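Local coordinates for protein cytochrome (Paracoccus pantotrophus, PDB 2XTS) that is the N-terminal part of the cytochrome subunit SoxD of the sulfane dehydrogenase SoxCD, binds one heme c and probably transfers electrons, at residues W17-L22 / G27-S32; D39-D44 / V107-A112; A47-D52 / D58-L63; V93-S96 / A102-L105. All coordinates share one frame; numbering follows the deposited sequence.

Interaction 1 of 4, residues W17-L22 / G27-S32; sequences WDTAVL and GLRPGS
With CG placed beside the backbone N (chi1 -57°) and the chain extended from there to NE, Arg29 reaches far enough to set NH2 against the carbonyl of Asp18. The oxygen meets the guanidinium edge in its plane, yet the NH2 to Asp18 O bond is weak, 3.0 Å long and bent to 129°; NH2 also donates to Ser15 O, so two carbonyls at the end of helix 11-17 share this group. Arg29 NE gives its hydrogen to water 1, which lies 2.7 Å from Gly27 O, and a second water spans Thr19 O and Gly27 O. Glycine suits position 27 because its phi is positive and Ala20 O sits 3.3 Å from its CA, where a side chain would have to lie. Val21 turns CG1 anti to its own N (chi1 -179°) and meets Leu28 CD2 at 3.8 Å. Through Arg29 and the waters, with no backbone hydrogen bonds across it, the contact closes the irregular connection from helix 11-17 to strand 32-34.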
loop_
_atom_site.group_PDB
_atom_site.type_symbol
_atom_site.label_atom_id
_atom_site.label_comp_id
_atom_site.label_asym_id
_atom_site.label_seq_id
_atom_site.Cartn_x
_atom_site.Cartn_y
_atom_site.Cartn_z
ATOM N N TRP D 17 29.709 10.570 -17.269
ATOM C CA TRP D 17 29.062 9.884 -16.146
ATOM C C TRP D 17 29.914 8.820 -15.485
ATOM O O TRP D 17 29.725 8.570 -14.305
ATOM C CB TRP D 17 27.709 9.305 -16.582
ATOM C CG TRP D 17 26.599 10.302 -16.514
ATOM C CD1 TRP D 17 26.703 11.682 -16.402
ATOM C CD2 TRP D 17 25.207 10.021 -16.558
ATOM N NE1 TRP D 17 25.451 12.254 -16.339
ATOM C CE2 TRP D 17 24.522 11.256 -16.445
ATOM C CE3 TRP D 17 24.460 8.851 -16.687
ATOM C CZ2 TRP D 17 23.139 11.336 -16.444
ATOM C CZ3 TRP D 17 23.100 8.940 -16.685
ATOM C CH2 TRP D 17 22.450 10.167 -16.568
ATOM N N ASP D 18 30.830 8.183 -16.215
ATOM C CA ASP D 18 31.637 7.143 -15.609
ATOM C C ASP D 18 32.970 7.713 -15.173
ATOM O O ASP D 18 33.916 7.799 -15.955
ATOM C CB ASP D 18 31.841 5.976 -16.568
ATOM C CG ASP D 18 32.558 4.814 -15.898
ATOM O OD1 ASP D 18 33.101 5.021 -14.787
ATOM O OD2 ASP D 18 32.569 3.682 -16.428
ATOM N N THR D 19 33.037 8.125 -13.914
ATOM C CA THR D 19 34.262 8.668 -13.347
ATOM C C THR D 19 34.755 7.796 -12.197
ATOM O O THR D 19 35.657 8.220 -11.462
ATOM C CB THR D 19 34.064 10.134 -12.884
ATOM O OG1 THR D 19 33.052 10.166 -11.886
ATOM C CG2 THR D 19 33.643 11.041 -14.040
ATOM N N ALA D 20 34.216 6.578 -12.077
ATOM C CA ALA D 20 34.642 5.651 -11.046
ATOM C C ALA D 20 36.131 5.312 -11.190
ATOM O O ALA D 20 36.671 5.200 -12.305
ATOM C CB ALA D 20 33.780 4.386 -11.097
ATOM N N VAL D 21 36.788 5.128 -10.046
ATOM C CA VAL D 21 38.182 4.719 -10.019
ATOM C C VAL D 21 38.239 3.481 -9.147
ATOM O O VAL D 21 37.764 3.503 -8.021
ATOM C CB VAL D 21 39.124 5.799 -9.448
ATOM C CG1 VAL D 21 40.566 5.272 -9.490
ATOM C CG2 VAL D 21 38.963 7.113 -10.196
ATOM N N LEU D 22 38.810 2.411 -9.696
ATOM C CA LEU D 22 38.928 1.132 -9.007
ATOM C C LEU D 22 40.290 1.075 -8.306
ATOM O O LEU D 22 41.161 1.869 -8.591
ATOM C CB LEU D 22 38.726 -0.022 -9.995
ATOM C CG LEU D 22 37.281 -0.116 -10.549
ATOM C CD1 LEU D 22 36.999 0.884 -11.674
ATOM C CD2 LEU D 22 36.963 -1.502 -11.026
ATOM N N GLY D 27 40.196 3.783 -14.404
ATOM C CA GLY D 27 39.352 4.957 -14.293
ATOM C C GLY D 27 40.102 6.252 -14.031
ATOM O O GLY D 27 39.536 7.334 -14.223
ATOM N N LEU D 28 41.377 6.167 -13.633
ATOM C CA LEU D 28 42.198 7.375 -13.493
ATOM C C LEU D 28 42.360 8.072 -14.841
ATOM O O LEU D 28 42.527 7.416 -15.860
ATOM C CB LEU D 28 43.585 7.059 -12.934
ATOM C CG LEU D 28 43.676 6.587 -11.484
ATOM C CD1 LEU D 28 45.099 6.111 -11.228
ATOM C CD2 LEU D 28 43.284 7.670 -10.511
ATOM N N ARG D 29 42.326 9.394 -14.828
ATOM C CA ARG D 29 42.539 10.187 -16.015
ATOM C C ARG D 29 43.846 10.961 -15.892
ATOM O O ARG D 29 44.303 11.261 -14.785
ATOM C CB ARG D 29 41.366 11.133 -16.211
ATOM C CG ARG D 29 40.046 10.393 -16.306
ATOM C CD ARG D 29 38.877 11.290 -16.529
ATOM N NE ARG D 29 37.651 10.503 -16.546
ATOM C CZ ARG D 29 36.531 10.844 -17.164
ATOM N NH1 ARG D 29 36.461 11.982 -17.842
ATOM N NH2 ARG D 29 35.485 10.028 -17.106
ATOM N N PRO D 30 44.449 11.343 -17.035
ATOM C CA PRO D 30 45.727 12.046 -16.999
ATOM C C PRO D 30 45.661 13.364 -16.224
ATOM O O PRO D 30 44.736 14.153 -16.414
ATOM C CB PRO D 30 46.033 12.273 -18.490
ATOM C CG PRO D 30 45.283 11.224 -19.194
ATOM C CD PRO D 30 44.054 10.987 -18.412
ATOM N N GLY D 31 46.627 13.579 -15.342
ATOM C CA GLY D 31 46.671 14.777 -14.545
ATOM C C GLY D 31 47.642 14.667 -13.398
ATOM O O GLY D 31 48.261 13.630 -13.188
ATOM N N SER D 32 47.725 15.738 -12.619
ATOM C CA SER D 32 48.604 15.797 -11.470
ATOM C C SER D 32 48.197 16.937 -10.534
ATOM O O SER D 32 47.478 17.860 -10.909
ATOM C CB SER D 32 50.044 15.973 -11.912
ATOM O OG SER D 32 50.214 17.217 -12.510
HETATM O O HOH W 1 37.292 7.590 -15.675
HETATM O O HOH W 2 37.958 9.288 -12.887
#

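Interaction 2 of 4, residues D39-D44 / V107-A112; sequences DALFAD and VDDTYA
Leu41 on helix 35-45 faces Asp109 and Ala112 on helix 107-120, the pairing of the N- and C-terminal helices of the cytochrome domain that marks the class I cytochrome c fold. From CB, which points at the opposite helix, CG swings to the side of the backbone N (chi1 -73°), and there the chain forks. One branch, CD1, dips to the backbone of the other helix, 3.6 Å from both Asp109 CA and Asp109 O, and also touches Ala112 CB at 3.9 Å. Residues 109 and 112 lie about one turn apart, so a single methyl rests on one face of the helix; the small alanine lets it come close, while the branched leucine covers both neighbours. The same leucine also touches Ile113. Asp109 offers its backbone and the carboxylate atom OD1; the carboxylate lies about 4 Å from a bound calcium ion, and Asp109 N is hydrogen-bonded to Ser106 OG. The two side chains cross at about a right angle, and the second branch, Leu41 CD2, ends 3.8 Å from Asp109 OD1.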
loop_
_atom_site.group_PDB
_atom_site.type_symbol
_atom_site.label_atom_id
_atom_site.label_comp_id
_atom_site.label_asym_id
_atom_site.label_seq_id
_atom_site.Cartn_x
_atom_site.Cartn_y
_atom_site.Cartn_z
ATOM N N ASP D 39 46.305 22.166 -0.630
ATOM C CA ASP D 39 46.050 22.966 0.576
ATOM C C ASP D 39 45.217 24.199 0.226
ATOM O O ASP D 39 44.235 24.534 0.892
ATOM C CB ASP D 39 47.392 23.353 1.172
ATOM C CG ASP D 39 47.306 23.929 2.564
ATOM O OD1 ASP D 39 46.216 24.029 3.151
ATOM O OD2 ASP D 39 48.383 24.305 3.085
ATOM N N ALA D 40 45.620 24.892 -0.832
ATOM C CA ALA D 40 44.912 26.083 -1.290
ATOM C C ALA D 40 43.488 25.767 -1.733
ATOM O O ALA D 40 42.544 26.463 -1.365
ATOM C CB ALA D 40 45.701 26.790 -2.413
ATOM N N LEU D 41 43.327 24.704 -2.512
ATOM C CA LEU D 41 41.986 24.265 -2.903
ATOM C C LEU D 41 41.138 23.862 -1.699
ATOM O O LEU D 41 39.947 24.165 -1.641
ATOM C CB LEU D 41 42.071 23.089 -3.862
ATOM C CG LEU D 41 42.533 23.415 -5.293
ATOM C CD1 LEU D 41 42.973 22.157 -6.024
ATOM C CD2 LEU D 41 41.420 24.140 -6.070
ATOM N N PHE D 42 41.770 23.221 -0.721
ATOM C CA PHE D 42 41.074 22.751 0.464
ATOM C C PHE D 42 40.595 23.963 1.271
ATOM O O PHE D 42 39.454 24.030 1.749
ATOM C CB PHE D 42 41.973 21.843 1.316
ATOM C CG PHE D 42 41.219 20.902 2.193
ATOM C CD1 PHE D 42 40.778 19.704 1.659
ATOM C CD2 PHE D 42 40.934 21.192 3.522
ATOM C CE1 PHE D 42 40.078 18.799 2.427
ATOM C CE2 PHE D 42 40.231 20.281 4.307
ATOM C CZ PHE D 42 39.808 19.102 3.759
ATOM N N ALA D 43 41.478 24.954 1.413
ATOM C CA ALA D 43 41.112 26.195 2.083
ATOM C C ALA D 43 39.879 26.845 1.454
ATOM O O ALA D 43 38.981 27.331 2.160
ATOM C CB ALA D 43 42.302 27.174 2.063
ATOM N N ASP D 44 39.810 26.866 0.124
ATOM C CA ASP D 44 38.742 27.559 -0.569
ATOM C C ASP D 44 37.435 26.775 -0.604
ATOM O O ASP D 44 36.364 27.360 -0.650
ATOM C CB ASP D 44 39.148 27.887 -2.020
ATOM C CG ASP D 44 40.214 28.966 -2.120
ATOM O OD1 ASP D 44 40.381 29.771 -1.188
ATOM O OD2 ASP D 44 40.894 28.988 -3.166
ATOM N N VAL D 107 39.991 17.334 -12.751
ATOM C CA VAL D 107 40.856 16.194 -12.530
ATOM C C VAL D 107 42.119 16.612 -11.764
ATOM O O VAL D 107 42.505 15.964 -10.804
ATOM C CB VAL D 107 41.203 15.483 -13.869
ATOM C CG1 VAL D 107 42.403 14.551 -13.727
ATOM C CG2 VAL D 107 39.969 14.739 -14.412
ATOM N N ASP D 108 42.777 17.682 -12.203
ATOM C CA ASP D 108 43.978 18.155 -11.531
ATOM C C ASP D 108 43.686 18.614 -10.113
ATOM O O ASP D 108 44.456 18.334 -9.194
ATOM C CB ASP D 108 44.632 19.286 -12.316
ATOM C CG ASP D 108 45.397 18.806 -13.546
ATOM O OD1 ASP D 108 45.605 17.584 -13.725
ATOM O OD2 ASP D 108 45.824 19.700 -14.310
ATOM N N ASP D 109 42.577 19.310 -9.926
ATOM C CA ASP D 109 42.170 19.745 -8.594
ATOM C C ASP D 109 42.030 18.545 -7.652
ATOM O O ASP D 109 42.389 18.602 -6.479
ATOM C CB ASP D 109 40.785 20.407 -8.594
ATOM C CG ASP D 109 40.729 21.754 -9.253
ATOM O OD1 ASP D 109 41.781 22.400 -9.472
ATOM O OD2 ASP D 109 39.578 22.168 -9.565
ATOM N N THR D 110 41.466 17.460 -8.175
ATOM C CA THR D 110 41.213 16.272 -7.358
ATOM C C THR D 110 42.506 15.567 -6.999
ATOM O O THR D 110 42.704 15.126 -5.879
ATOM C CB THR D 110 40.185 15.336 -8.033
ATOM O OG1 THR D 110 39.000 16.076 -8.367
ATOM C CG2 THR D 110 39.795 14.205 -7.095
ATOM N N TYR D 111 43.431 15.492 -7.938
ATOM C CA TYR D 111 44.763 14.975 -7.590
ATOM C C TYR D 111 45.434 15.803 -6.509
ATOM O O TYR D 111 46.028 15.267 -5.581
ATOM C CB TYR D 111 45.697 14.891 -8.802
ATOM C CG TYR D 111 45.459 13.708 -9.718
ATOM C CD1 TYR D 111 45.605 12.397 -9.264
ATOM C CD2 TYR D 111 45.067 13.898 -11.035
ATOM C CE1 TYR D 111 45.401 11.320 -10.125
ATOM C CE2 TYR D 111 44.844 12.839 -11.888
ATOM C CZ TYR D 111 45.007 11.555 -11.430
ATOM O OH TYR D 111 44.777 10.506 -12.287
ATOM N N ALA D 112 45.370 17.126 -6.654
ATOM C CA ALA D 112 45.970 18.027 -5.655
ATOM C C ALA D 112 45.343 17.845 -4.274
ATOM O O ALA D 112 46.047 17.744 -3.267
ATOM C CB ALA D 112 45.862 19.469 -6.096
#

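Interaction 3 of 4, residues A47-D52 / D58-L63; sequences ASCHGD and DSWPVL. With HEC (heme c), chain U.
A heme thioether lies under an indole: Cys49 SG, bonded covalently to heme CAC, sits 3.9 Å from the centroid of the five-membered ring of Trp60 and over its face. Cys49 CB approaches that face too, almost along the ring normal, and at the far end of the indole Trp60 CZ3 comes within 3.5 Å of heme CMD. The large flat tryptophan thus covers linkage and heme rim together, and a water joins its NE1 to Ser48 O. Cys46, Cys49 and His50 form the CXXCH heme-binding motif of cytochromes c. With CG beside the backbone N (chi1 -65°), His50 brings NE2 to the iron at 2.0 Å; Met97 is the other axial ligand. The opposite nitrogen of the ring is held as well: ND1 donates to Pro61 O, 2.8 Å away, in a nearly straight bond (166°) lying within 5° of the imidazole plane. Leu63 CD1 packs over one ring face, 3.7 Å from its centroid, while Pro61 CG lies 3.5 Å from heme C3D. Bond and packing fix the ring's rotation, and the hydrogen bond would be expected to lend the imidazole some anionic character, making it a stronger donor to iron.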
loop_
_atom_site.group_PDB
_atom_site.type_symbol
_atom_site.label_atom_id
_atom_site.label_comp_id
_atom_site.label_asym_id
_atom_site.label_seq_id
_atom_site.Cartn_x
_atom_site.Cartn_y
_atom_site.Cartn_z
ATOM N N ALA D 47 37.678 23.391 3.829
ATOM C CA ALA D 47 38.086 23.642 5.207
ATOM C C ALA D 47 36.952 24.184 6.067
ATOM O O ALA D 47 36.959 23.989 7.289
ATOM C CB ALA D 47 39.254 24.612 5.256
ATOM N N SER D 48 35.984 24.843 5.426
ATOM C CA SER D 48 34.826 25.381 6.139
ATOM C C SER D 48 34.053 24.315 6.904
ATOM O O SER D 48 33.339 24.640 7.852
ATOM C CB SER D 48 33.903 26.120 5.167
ATOM O OG SER D 48 33.393 25.235 4.180
ATOM N N CYS D 49 34.167 23.057 6.463
ATOM C CA CYS D 49 33.574 21.915 7.182
ATOM C C CYS D 49 34.605 20.974 7.763
ATOM O O CYS D 49 34.482 20.532 8.893
ATOM C CB CYS D 49 32.610 21.159 6.279
ATOM S SG CYS D 49 31.320 22.224 5.674
ATOM N N HIS D 50 35.648 20.670 6.999
ATOM C CA HIS D 50 36.584 19.632 7.401
ATOM C C HIS D 50 37.851 20.151 8.087
ATOM O O HIS D 50 38.689 19.341 8.430
ATOM C CB HIS D 50 36.947 18.758 6.187
ATOM C CG HIS D 50 35.814 17.971 5.601
ATOM N ND1 HIS D 50 35.180 16.940 6.255
ATOM C CD2 HIS D 50 35.259 18.032 4.365
ATOM C CE1 HIS D 50 34.277 16.403 5.443
ATOM N NE2 HIS D 50 34.301 17.056 4.295
ATOM N N GLY D 51 37.974 21.467 8.261
ATOM C CA GLY D 51 39.100 22.062 8.981
ATOM C C GLY D 51 40.289 22.368 8.089
ATOM O O GLY D 51 40.465 21.753 7.040
ATOM N N ASP D 52 41.126 23.302 8.525
ATOM C CA ASP D 52 42.277 23.683 7.754
ATOM C C ASP D 52 43.290 22.555 7.578
ATOM O O ASP D 52 44.072 22.566 6.631
ATOM C CB ASP D 52 42.949 24.891 8.394
ATOM C CG ASP D 52 42.080 26.125 8.363
ATOM O OD1 ASP D 52 41.241 26.244 7.457
ATOM O OD2 ASP D 52 42.257 26.980 9.239
ATOM N N ASP D 58 33.674 21.062 14.355
ATOM C CA ASP D 58 32.444 20.698 15.038
ATOM C C ASP D 58 32.160 19.221 14.838
ATOM O O ASP D 58 33.006 18.413 15.192
ATOM C CB ASP D 58 31.290 21.607 14.601
ATOM C CG ASP D 58 30.087 21.563 15.556
ATOM O OD1 ASP D 58 30.217 21.113 16.719
ATOM O OD2 ASP D 58 28.984 21.965 15.120
ATOM N N SER D 59 31.035 18.858 14.230
ATOM C CA SER D 59 30.650 17.463 14.081
ATOM C C SER D 59 30.761 16.988 12.630
ATOM O O SER D 59 30.290 15.912 12.295
ATOM C CB SER D 59 29.214 17.273 14.588
ATOM O OG SER D 59 29.136 17.567 15.965
ATOM N N TRP D 60 31.403 17.774 11.768
ATOM C CA TRP D 60 31.614 17.351 10.390
ATOM C C TRP D 60 32.696 16.261 10.321
ATOM O O TRP D 60 33.521 16.130 11.221
ATOM C CB TRP D 60 32.079 18.523 9.534
ATOM C CG TRP D 60 31.147 19.661 9.353
ATOM C CD1 TRP D 60 31.368 20.936 9.747
ATOM C CD2 TRP D 60 29.905 19.687 8.621
ATOM N NE1 TRP D 60 30.343 21.737 9.373
ATOM C CE2 TRP D 60 29.433 21.005 8.662
ATOM C CE3 TRP D 60 29.134 18.720 7.968
ATOM C CZ2 TRP D 60 28.245 21.387 8.061
ATOM C CZ3 TRP D 60 27.952 19.106 7.376
ATOM C CH2 TRP D 60 27.517 20.430 7.429
ATOM N N PRO D 61 32.739 15.486 9.226
ATOM C CA PRO D 61 33.677 14.354 9.244
ATOM C C PRO D 61 35.156 14.742 9.363
ATOM O O PRO D 61 35.626 15.700 8.727
ATOM C CB PRO D 61 33.401 13.647 7.916
ATOM C CG PRO D 61 31.948 13.920 7.655
ATOM C CD PRO D 61 31.769 15.359 8.121
ATOM N N VAL D 62 35.865 13.987 10.192
ATOM C CA VAL D 62 37.302 14.061 10.362
ATOM C C VAL D 62 37.963 13.259 9.238
ATOM O O VAL D 62 37.593 12.120 9.003
ATOM C CB VAL D 62 37.694 13.477 11.713
ATOM C CG1 VAL D 62 39.213 13.454 11.872
ATOM C CG2 VAL D 62 37.021 14.224 12.846
ATOM N N LEU D 63 38.871 13.883 8.485
ATOM C CA LEU D 63 39.507 13.238 7.323
ATOM C C LEU D 63 40.922 12.780 7.583
ATOM O O LEU D 63 41.513 12.105 6.753
ATOM C CB LEU D 63 39.480 14.161 6.098
ATOM C CG LEU D 63 38.117 14.709 5.699
ATOM C CD1 LEU D 63 38.182 15.529 4.416
ATOM C CD2 LEU D 63 37.057 13.596 5.584
HETATM FE FE HEC U . 33.205 16.662 2.628
HETATM C CHA HEC U . 32.274 13.544 3.604
HETATM C CHB HEC U . 36.091 15.429 1.388
HETATM C CHC HEC U . 33.916 19.694 1.347
HETATM C CHD HEC U . 30.656 17.985 4.379
HETATM N NA HEC U . 34.015 14.855 2.522
HETATM C C1A HEC U . 33.511 13.685 3.052
HETATM C C2A HEC U . 34.480 12.605 2.876
HETATM C C3A HEC U . 35.552 13.129 2.259
HETATM C C4A HEC U . 35.260 14.541 2.028
HETATM C CMA HEC U . 36.835 12.406 1.815
HETATM C CAA HEC U . 34.266 11.147 3.349
HETATM C CBA HEC U . 34.632 10.974 4.825
HETATM C CGA HEC U . 34.522 9.567 5.322
HETATM O O1A HEC U . 33.696 8.821 4.815
HETATM O O2A HEC U . 35.313 9.268 6.250
HETATM N NB HEC U . 34.688 17.391 1.541
HETATM C C1B HEC U . 35.793 16.729 1.093
HETATM C C2B HEC U . 36.504 17.608 0.181
HETATM C C3B HEC U . 35.908 18.784 0.181
HETATM C C4B HEC U . 34.747 18.676 1.010
HETATM C CMB HEC U . 37.870 17.195 -0.432
HETATM C CAB HEC U . 36.293 20.024 -0.637
HETATM C CBB HEC U . 36.409 19.656 -2.137
HETATM N NC HEC U . 32.438 18.502 2.817
HETATM C C1C HEC U . 32.887 19.663 2.232
HETATM C C2C HEC U . 32.079 20.764 2.665
HETATM C C3C HEC U . 31.211 20.274 3.547
HETATM C C4C HEC U . 31.423 18.850 3.655
HETATM C CMC HEC U . 32.305 22.242 2.260
HETATM C CAC HEC U . 30.174 21.006 4.392
HETATM C CBC HEC U . 29.197 21.979 3.811
HETATM N ND HEC U . 31.733 15.913 3.746
HETATM C C1D HEC U . 30.705 16.623 4.323
HETATM C C2D HEC U . 29.726 15.766 4.899
HETATM C C3D HEC U . 30.219 14.418 4.638
HETATM C C4D HEC U . 31.460 14.573 3.971
HETATM C CMD HEC U . 28.413 16.088 5.596
HETATM C CAD HEC U . 29.512 13.129 5.020
HETATM C CBD HEC U . 28.596 12.705 3.869
HETATM C CGD HEC U . 27.846 11.445 4.147
HETATM O O1D HEC U . 28.160 10.739 5.128
HETATM O O2D HEC U . 27.015 11.070 3.287
HETATM O O HOH W 3 30.933 24.578 9.233
#

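Interaction 4 of 4, residues V93-S96 / A102-L105; sequences VHRS and AQTL. With CA (calcium ion), chain X; HEC (heme c), chain U.
Leu105, Gln103 and His94 bury the most surface between residues 93-96 of helix 86-96 and the loop 102-105. Leu105 sends CD1 inward to Val93 CG1, a tight 3.5 Å, and the same methyl lies 3.7 Å from heme CBB; Val93 CG1 lies equally far, 3.7 Å, from heme CMB, so both branched side chains form part of the heme wall. Gln103, in a left-handed backbone conformation, lies alongside Arg95, and its CG comes to 3.3 Å from Arg95 O. The polar end of Arg95 is engaged beyond the contact, in a salt bridge with Glu172 of a Sulfite dehydrogenase chain. The contact closes the loop that, as in other class I cytochromes c, carries the axial methionine, here Met97, before the chain enters the C-terminal helix of the cytochrome fold, 107-120. His94 reaches that helix: with CG anti to the backbone N (chi1 -169°), its ND1 is hydrogen-bonded to Thr110 OG1, and its CE1 lies 3.4 Å from Leu105 O. Two waters bridge His94 O to the backbone of Leu105, water 4 through Leu105 N and water 5, over the centre of the His94 ring, through Leu105 O. Thr104 O binds a calcium ion at 2.2 Å, and three waters also bind the metal.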
loop_
_atom_site.group_PDB
_atom_site.type_symbol
_atom_site.label_atom_id
_atom_site.label_comp_id
_atom_site.label_asym_id
_atom_site.label_seq_id
_atom_site.Cartn_x
_atom_site.Cartn_y
_atom_site.Cartn_z
ATOM N N VAL D 93 35.686 12.219 -3.707
ATOM C CA VAL D 93 35.850 13.671 -3.716
ATOM C C VAL D 93 35.392 14.246 -5.054
ATOM O O VAL D 93 34.663 15.234 -5.116
ATOM C CB VAL D 93 37.305 14.076 -3.380
ATOM C CG1 VAL D 93 37.544 15.535 -3.702
ATOM C CG2 VAL D 93 37.623 13.788 -1.914
ATOM N N HIS D 94 35.863 13.637 -6.135
ATOM C CA HIS D 94 35.554 14.132 -7.466
ATOM C C HIS D 94 34.047 14.144 -7.747
ATOM O O HIS D 94 33.530 15.073 -8.368
ATOM C CB HIS D 94 36.291 13.263 -8.500
ATOM C CG HIS D 94 36.274 13.803 -9.890
ATOM N ND1 HIS D 94 37.064 14.860 -10.281
ATOM C CD2 HIS D 94 35.601 13.405 -10.993
ATOM C CE1 HIS D 94 36.863 15.109 -11.564
ATOM N NE2 HIS D 94 35.975 14.247 -12.016
ATOM N N ARG D 95 33.364 13.091 -7.314
ATOM C CA ARG D 95 31.952 12.874 -7.634
ATOM C C ARG D 95 30.974 13.561 -6.715
ATOM O O ARG D 95 29.889 13.904 -7.152
ATOM C CB ARG D 95 31.676 11.361 -7.647
ATOM C CG ARG D 95 30.239 10.953 -7.964
ATOM C CD ARG D 95 29.749 11.335 -9.343
ATOM N NE ARG D 95 28.423 10.792 -9.605
ATOM C CZ ARG D 95 27.305 11.300 -9.108
ATOM N NH1 ARG D 95 27.357 12.371 -8.345
ATOM N NH2 ARG D 95 26.133 10.733 -9.370
ATOM N N SER D 96 31.369 13.766 -5.457
ATOM C CA SER D 96 30.405 14.026 -4.393
ATOM C C SER D 96 30.748 15.140 -3.406
ATOM O O SER D 96 29.921 15.464 -2.548
ATOM C CB SER D 96 30.106 12.729 -3.627
ATOM O OG SER D 96 29.525 11.765 -4.492
ATOM N N ALA D 102 28.611 19.560 -5.481
ATOM C CA ALA D 102 29.452 18.499 -5.949
ATOM C C ALA D 102 29.747 18.612 -7.441
ATOM O O ALA D 102 29.035 19.286 -8.176
ATOM C CB ALA D 102 28.806 17.165 -5.652
ATOM N N GLN D 103 30.827 17.965 -7.859
ATOM C CA GLN D 103 31.263 17.878 -9.258
ATOM C C GLN D 103 31.752 19.221 -9.795
ATOM O O GLN D 103 31.563 19.523 -10.975
ATOM C CB GLN D 103 30.200 17.298 -10.197
ATOM C CG GLN D 103 29.701 15.938 -9.757
ATOM C CD GLN D 103 28.955 15.243 -10.858
ATOM O OE1 GLN D 103 27.718 15.096 -10.843
ATOM N NE2 GLN D 103 29.692 14.817 -11.833
ATOM N N THR D 104 32.373 20.010 -8.927
ATOM C CA THR D 104 32.954 21.289 -9.328
ATOM C C THR D 104 34.495 21.245 -9.372
ATOM O O THR D 104 35.118 22.253 -9.658
ATOM C CB THR D 104 32.471 22.401 -8.384
ATOM O OG1 THR D 104 32.697 21.981 -7.037
ATOM C CG2 THR D 104 30.999 22.720 -8.618
ATOM N N LEU D 105 35.097 20.093 -9.097
ATOM C CA LEU D 105 36.548 19.937 -9.116
ATOM C C LEU D 105 37.025 19.339 -10.427
ATOM O O LEU D 105 36.433 18.388 -10.940
ATOM C CB LEU D 105 36.974 18.989 -8.004
ATOM C CG LEU D 105 36.663 19.487 -6.594
ATOM C CD1 LEU D 105 36.910 18.384 -5.597
ATOM C CD2 LEU D 105 37.508 20.707 -6.278
HETATM CA CA CA X . 35.997 24.236 -10.090
HETATM FE FE HEC U . 33.205 16.662 2.628
HETATM C CHA HEC U . 32.274 13.544 3.604
HETATM C CHB HEC U . 36.091 15.429 1.388
HETATM C CHC HEC U . 33.916 19.694 1.347
HETATM C CHD HEC U . 30.656 17.985 4.379
HETATM N NA HEC U . 34.015 14.855 2.522
HETATM C C1A HEC U . 33.511 13.685 3.052
HETATM C C2A HEC U . 34.480 12.605 2.876
HETATM C C3A HEC U . 35.552 13.129 2.259
HETATM C C4A HEC U . 35.260 14.541 2.028
HETATM C CMA HEC U . 36.835 12.406 1.815
HETATM C CAA HEC U . 34.266 11.147 3.349
HETATM C CBA HEC U . 34.632 10.974 4.825
HETATM C CGA HEC U . 34.522 9.567 5.322
HETATM O O1A HEC U . 33.696 8.821 4.815
HETATM O O2A HEC U . 35.313 9.268 6.250
HETATM N NB HEC U . 34.688 17.391 1.541
HETATM C C1B HEC U . 35.793 16.729 1.093
HETATM C C2B HEC U . 36.504 17.608 0.181
HETATM C C3B HEC U . 35.908 18.784 0.181
HETATM C C4B HEC U . 34.747 18.676 1.010
HETATM C CMB HEC U . 37.870 17.195 -0.432
HETATM C CAB HEC U . 36.293 20.024 -0.637
HETATM C CBB HEC U . 36.409 19.656 -2.137
HETATM N NC HEC U . 32.438 18.502 2.817
HETATM C C1C HEC U . 32.887 19.663 2.232
HETATM C C2C HEC U . 32.079 20.764 2.665
HETATM C C3C HEC U . 31.211 20.274 3.547
HETATM C C4C HEC U . 31.423 18.850 3.655
HETATM C CMC HEC U . 32.305 22.242 2.260
HETATM C CAC HEC U . 30.174 21.006 4.392
HETATM C CBC HEC U . 29.197 21.979 3.811
HETATM N ND HEC U . 31.733 15.913 3.746
HETATM C C1D HEC U . 30.705 16.623 4.323
HETATM C C2D HEC U . 29.726 15.766 4.899
HETATM C C3D HEC U . 30.219 14.418 4.638
HETATM C C4D HEC U . 31.460 14.573 3.971
HETATM C CMD HEC U . 28.413 16.088 5.596
HETATM C CAD HEC U . 29.512 13.129 5.020
HETATM C CBD HEC U . 28.596 12.705 3.869
HETATM C CGD HEC U . 27.846 11.445 4.147
HETATM O O1D HEC U . 28.160 10.739 5.128
HETATM O O2D HEC U . 27.015 11.070 3.287
HETATM O O HOH W 4 33.830 17.749 -7.346
HETATM O O HOH W 5 34.186 16.872 -10.481
HETATM O O HOH W 6 37.640 23.677 -8.259
HETATM O O HOH W 7 38.209 23.561 -11.304
HETATM O O HOH W 8 33.868 25.194 -10.532
#

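In the fold
From the N terminus, interaction 1 comes first, closing a short loop between helix 11-17 and strand 32-34. Interaction 2 then closes a far longer one, bringing helix 35-45 to helix 107-120, and interactions 3 and 4 are nested inside it, one after the other, without crossing. Interaction 3 shuts the loop that follows helix 47-50, and interaction 4 the loop between helix 86-96 and helix 107-120. These two do not touch, their nearest atoms being about 7 Å apart, but both contact the heme. Phe42 links interaction 2 to interaction 3, Thr110 links it to interaction 4, and Tyr111 and Asp108 hold residues 29-32 of interaction 1.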